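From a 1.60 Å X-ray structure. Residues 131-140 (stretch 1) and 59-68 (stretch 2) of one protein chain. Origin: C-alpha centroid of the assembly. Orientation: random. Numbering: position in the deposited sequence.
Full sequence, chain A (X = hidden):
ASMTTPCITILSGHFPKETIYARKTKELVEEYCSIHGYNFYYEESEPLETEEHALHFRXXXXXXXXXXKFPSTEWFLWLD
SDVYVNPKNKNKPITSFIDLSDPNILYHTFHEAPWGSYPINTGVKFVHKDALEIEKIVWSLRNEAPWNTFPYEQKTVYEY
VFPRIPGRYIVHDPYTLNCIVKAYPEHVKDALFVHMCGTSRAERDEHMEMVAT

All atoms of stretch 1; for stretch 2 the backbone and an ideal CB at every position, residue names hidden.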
# COMPACT_ATOMS: atom_id res chain seq x y z
N ALA A 131 10.21 8.83 7.67
CA ALA A 131 10.77 8.14 6.51
C ALA A 131 10.39 8.81 5.18
O ALA A 131 10.64 8.25 4.11
CB ALA A 131 10.36 6.66 6.49
N LEU A 132 9.82 10.02 5.24
CA LEU A 132 9.48 10.70 3.98
C LEU A 132 10.72 10.97 3.14
O LEU A 132 10.68 10.85 1.91
CB LEU A 132 8.74 12.00 4.24
CG LEU A 132 7.29 11.86 4.66
CD1 LEU A 132 6.77 13.23 5.08
CD2 LEU A 132 6.40 11.28 3.55
N GLU A 133 11.83 11.31 3.79
CA GLU A 133 13.06 11.59 3.02
C GLU A 133 13.62 10.31 2.42
O GLU A 133 14.25 10.33 1.36
CB GLU A 133 14.07 12.30 3.92
CG GLU A 133 13.65 13.74 4.20
CD GLU A 133 13.80 14.61 2.98
OE1 GLU A 133 14.90 14.59 2.37
OE2 GLU A 133 12.83 15.32 2.64
N ILE A 134 13.36 9.20 3.09
CA ILE A 134 13.72 7.89 2.54
C ILE A 134 12.92 7.57 1.30
O ILE A 134 13.48 7.11 0.30
CB ILE A 134 13.54 6.76 3.57
CG1 ILE A 134 14.52 6.97 4.73
CG2 ILE A 134 13.72 5.40 2.89
CD1 ILE A 134 14.40 5.93 5.85
N GLU A 135 11.61 7.82 1.35
CA GLU A 135 10.78 7.58 0.17
C GLU A 135 11.24 8.45 -1.02
O GLU A 135 11.16 8.03 -2.17
CB GLU A 135 9.32 7.84 0.49
CG GLU A 135 8.75 6.75 1.40
CD GLU A 135 8.50 5.46 0.63
OE1 GLU A 135 7.94 5.52 -0.48
OE2 GLU A 135 8.86 4.37 1.12
N LYS A 136 11.71 9.66 -0.72
CA LYS A 136 12.26 10.50 -1.77
C LYS A 136 13.43 9.80 -2.47
O LYS A 136 13.55 9.86 -3.69
CB LYS A 136 12.72 11.85 -1.23
CG LYS A 136 11.60 12.83 -0.95
CD LYS A 136 12.17 14.21 -0.58
CE LYS A 136 11.10 15.19 -0.12
NZ LYS A 136 11.75 16.49 0.24
N ILE A 137 14.27 9.13 -1.68
CA ILE A 137 15.37 8.37 -2.26
C ILE A 137 14.87 7.17 -3.06
O ILE A 137 15.35 6.92 -4.17
CB ILE A 137 16.38 7.92 -1.17
CG1 ILE A 137 17.01 9.14 -0.48
CG2 ILE A 137 17.46 7.06 -1.78
CD1 ILE A 137 17.79 10.03 -1.41
N VAL A 138 13.86 6.47 -2.54
CA VAL A 138 13.30 5.33 -3.26
C VAL A 138 12.82 5.80 -4.63
O VAL A 138 13.15 5.20 -5.64
CB VAL A 138 12.12 4.74 -2.52
CG1 VAL A 138 11.39 3.68 -3.38
CG2 VAL A 138 12.59 4.10 -1.22
N TRP A 139 12.06 6.89 -4.65
CA TRP A 139 11.62 7.43 -5.95
C TRP A 139 12.80 7.76 -6.87
O TRP A 139 12.75 7.45 -8.06
CB TRP A 139 10.74 8.66 -5.71
CG TRP A 139 10.31 9.39 -6.95
CD1 TRP A 139 10.63 10.67 -7.29
CD2 TRP A 139 9.47 8.90 -8.01
NE1 TRP A 139 10.05 11.02 -8.49
CE2 TRP A 139 9.33 9.95 -8.95
CE3 TRP A 139 8.84 7.67 -8.26
CZ2 TRP A 139 8.59 9.81 -10.13
CZ3 TRP A 139 8.08 7.53 -9.43
CH2 TRP A 139 7.96 8.59 -10.35
N SER A 140 13.87 8.35 -6.32
CA SER A 140 15.04 8.77 -7.11
C SER A 140 15.76 7.59 -7.75
O SER A 140 16.51 7.78 -8.72
CB SER A 140 16.02 9.56 -6.25
OG SER A 140 16.81 8.70 -5.43
N UNK A 59 4.18 5.21 -6.26
CA UNK A 59 3.74 5.31 -4.85
C UNK A 59 4.70 6.16 -3.99
O UNK A 59 4.27 6.85 -3.06
CB UNK A 59 3.62 3.91 -4.25
N UNK A 60 6.00 6.11 -4.29
CA UNK A 60 7.00 6.84 -3.51
C UNK A 60 7.07 8.32 -3.90
O UNK A 60 7.73 9.13 -3.23
CB UNK A 60 8.37 6.19 -3.69
N UNK A 61 6.41 8.66 -5.02
CA UNK A 61 6.20 10.05 -5.40
C UNK A 61 4.88 10.55 -4.80
O UNK A 61 4.82 11.67 -4.27
CB UNK A 61 6.20 10.20 -6.92
N UNK A 62 3.84 9.72 -4.88
CA UNK A 62 2.50 10.08 -4.34
C UNK A 62 2.54 10.34 -2.83
O UNK A 62 1.81 11.20 -2.31
CB UNK A 62 1.49 8.97 -4.63
N UNK A 63 3.40 9.63 -2.10
CA UNK A 63 3.53 9.92 -0.67
C UNK A 63 3.88 11.39 -0.35
O UNK A 63 3.36 11.94 0.63
CB UNK A 63 4.60 9.01 -0.07
N UNK A 64 4.72 12.05 -1.16
CA UNK A 64 5.01 13.46 -0.94
C UNK A 64 3.74 14.32 -1.14
O UNK A 64 3.52 15.28 -0.43
CB UNK A 64 6.12 13.92 -1.88
N UNK A 65 2.91 13.94 -2.11
CA UNK A 65 1.64 14.62 -2.34
C UNK A 65 0.79 14.56 -1.08
O UNK A 65 0.22 15.58 -0.66
CB UNK A 65 0.89 14.00 -3.52
N UNK A 66 0.72 13.36 -0.50
CA UNK A 66 -0.05 13.14 0.73
C UNK A 66 0.50 13.92 1.92
O UNK A 66 -0.25 14.45 2.74
CB UNK A 66 -0.07 11.65 1.07
N UNK A 67 1.83 13.96 2.03
CA UNK A 67 2.48 14.70 3.11
C UNK A 67 2.23 16.20 2.99
O UNK A 67 2.04 16.88 4.00
CB UNK A 67 3.98 14.42 3.11
N UNK A 68 2.24 16.73 1.77
CA UNK A 68 1.94 18.15 1.59
C UNK A 68 0.50 18.48 1.99
O UNK A 68 0.22 19.49 2.64
CB UNK A 68 2.18 18.56 0.14

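Both stretches are helical, and their axes approach to 8.3 Å with N-to-C directions 143° apart, so ascending numbers in one run roughly against ascending numbers in the other. The nearest CA atoms, 5.3 Å apart, belong to Trp-139 and position 60.

At position 59 the CA-to-CB bond points sideways and the ideal CB has no close neighbour in stretch 1, so the visible atoms hardly restrict the choice. The residue is Arg-59. Its backbone O accepts a weak bond from a water that also donates to Glu-135 OE1, with the water oxygen 3.1 Å from Arg-59 O and 2.8 Å from Glu-135 OE1.

Position 60 is the most constrained. Its CB points toward stretch 1, and the ideal CB lies 3.3 Å from Glu-135 OE1 and 3.9 Å from both Trp-139 N and Val-138 CG1. A small side chain fits so close an approach; alanine would fill it, while serine or threonine could also donate to the carboxylate. The residue is Ser-60 (chi1 m), whose OG donates to Glu-135 OE1 at 2.7 Å; the same OG lies 3.3 Å from Val-138 CG1.

At position 61 the ideal CB is 3.7 Å from Trp-139 CD2, over an indole face that suits aliphatic or aromatic groups. The residue is Trp-61. Its CB sits 3.7 Å from the centroid of the Trp-139 six-membered ring, 11° off the normal, a CH-pi contact. With chi1 t, the indole brings CD1 to 3.5 Å from Trp-139 NE1, and the two five-membered rings meet obliquely, their planes at 47°.

Position 62 is out of reach, leaving its identity open; it is Ile-62.

Position 63 points toward stretch 1, its ideal CB 4.6 Å from Leu-132 CD2 and 4.8 Å from Glu-135 OE1. Leucine, isoleucine, valine or methionine could use the apolar surface. Ile-63 places CG1 3.8 Å from Leu-132 CD2 and CG2 3.7 Å from Glu-135 CB.

Position 64 points sideways, with Lys-136 CE 5.4 Å from the ideal CB. A long polar chain could reach it, and an acidic one would also be plausible. Gln-64, extended through chi1 and chi2 (both t), brings NE2 to 3.9 Å from Lys-136 CE, a contact without a hydrogen bond.

Positions 65 and 66 lack a neighbour in stretch 1 and hold Gln-65 and Ala-66.

At position 67 the ideal CB already lies 3.6 Å from Leu-132 CD1, favouring a small apolar group. Ala-67 makes that contact with its CB, at 3.6 Å from Leu-132 CD1.

Position 68 is out of reach and holds Glu-68.

Stretch 2 59-68: RSWIIQQAAE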
# COMPACT_ATOMS: atom_id res chain seq x y z
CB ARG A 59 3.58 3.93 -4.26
CG ARG A 59 4.86 3.15 -4.17
CD ARG A 59 4.56 1.67 -3.92
NE ARG A 59 4.08 1.07 -5.16
CZ ARG A 59 3.45 -0.10 -5.24
NH1 ARG A 59 3.22 -0.80 -4.14
NH2 ARG A 59 3.05 -0.55 -6.42
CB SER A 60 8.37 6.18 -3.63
OG SER A 60 8.32 4.87 -3.09
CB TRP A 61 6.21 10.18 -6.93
CG TRP A 61 6.00 11.57 -7.45
CD1 TRP A 61 6.95 12.52 -7.65
CD2 TRP A 61 4.75 12.15 -7.87
NE1 TRP A 61 6.37 13.67 -8.15
CE2 TRP A 61 5.02 13.47 -8.28
CE3 TRP A 61 3.42 11.69 -7.88
CZ2 TRP A 61 4.02 14.33 -8.74
CZ3 TRP A 61 2.43 12.55 -8.35
CH2 TRP A 61 2.74 13.85 -8.77
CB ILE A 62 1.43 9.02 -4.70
CG1 ILE A 62 1.29 8.90 -6.22
CG2 ILE A 62 0.04 9.34 -4.04
CD1 ILE A 62 0.51 7.68 -6.63
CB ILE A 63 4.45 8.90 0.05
CG1 ILE A 63 4.18 8.91 1.56
CG2 ILE A 63 5.92 9.11 -0.33
CD1 ILE A 63 4.91 7.82 2.31
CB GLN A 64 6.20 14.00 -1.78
CG GLN A 64 6.41 15.53 -1.53
CD GLN A 64 7.68 16.17 -2.09
OE1 GLN A 64 8.26 15.76 -3.13
NE2 GLN A 64 8.08 17.24 -1.42
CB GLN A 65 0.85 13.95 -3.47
CG GLN A 65 1.51 13.96 -4.85
CD GLN A 65 1.39 15.30 -5.53
OE1 GLN A 65 2.06 16.26 -5.15
NE2 GLN A 65 0.54 15.38 -6.54
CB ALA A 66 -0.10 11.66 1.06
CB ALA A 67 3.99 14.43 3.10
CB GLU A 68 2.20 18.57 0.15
CG GLU A 68 1.97 20.07 -0.06
CD GLU A 68 2.44 20.55 -1.41
OE1 GLU A 68 3.03 19.75 -2.15
OE2 GLU A 68 2.21 21.74 -1.73
O HOH W 1 5.17 5.02 -0.77
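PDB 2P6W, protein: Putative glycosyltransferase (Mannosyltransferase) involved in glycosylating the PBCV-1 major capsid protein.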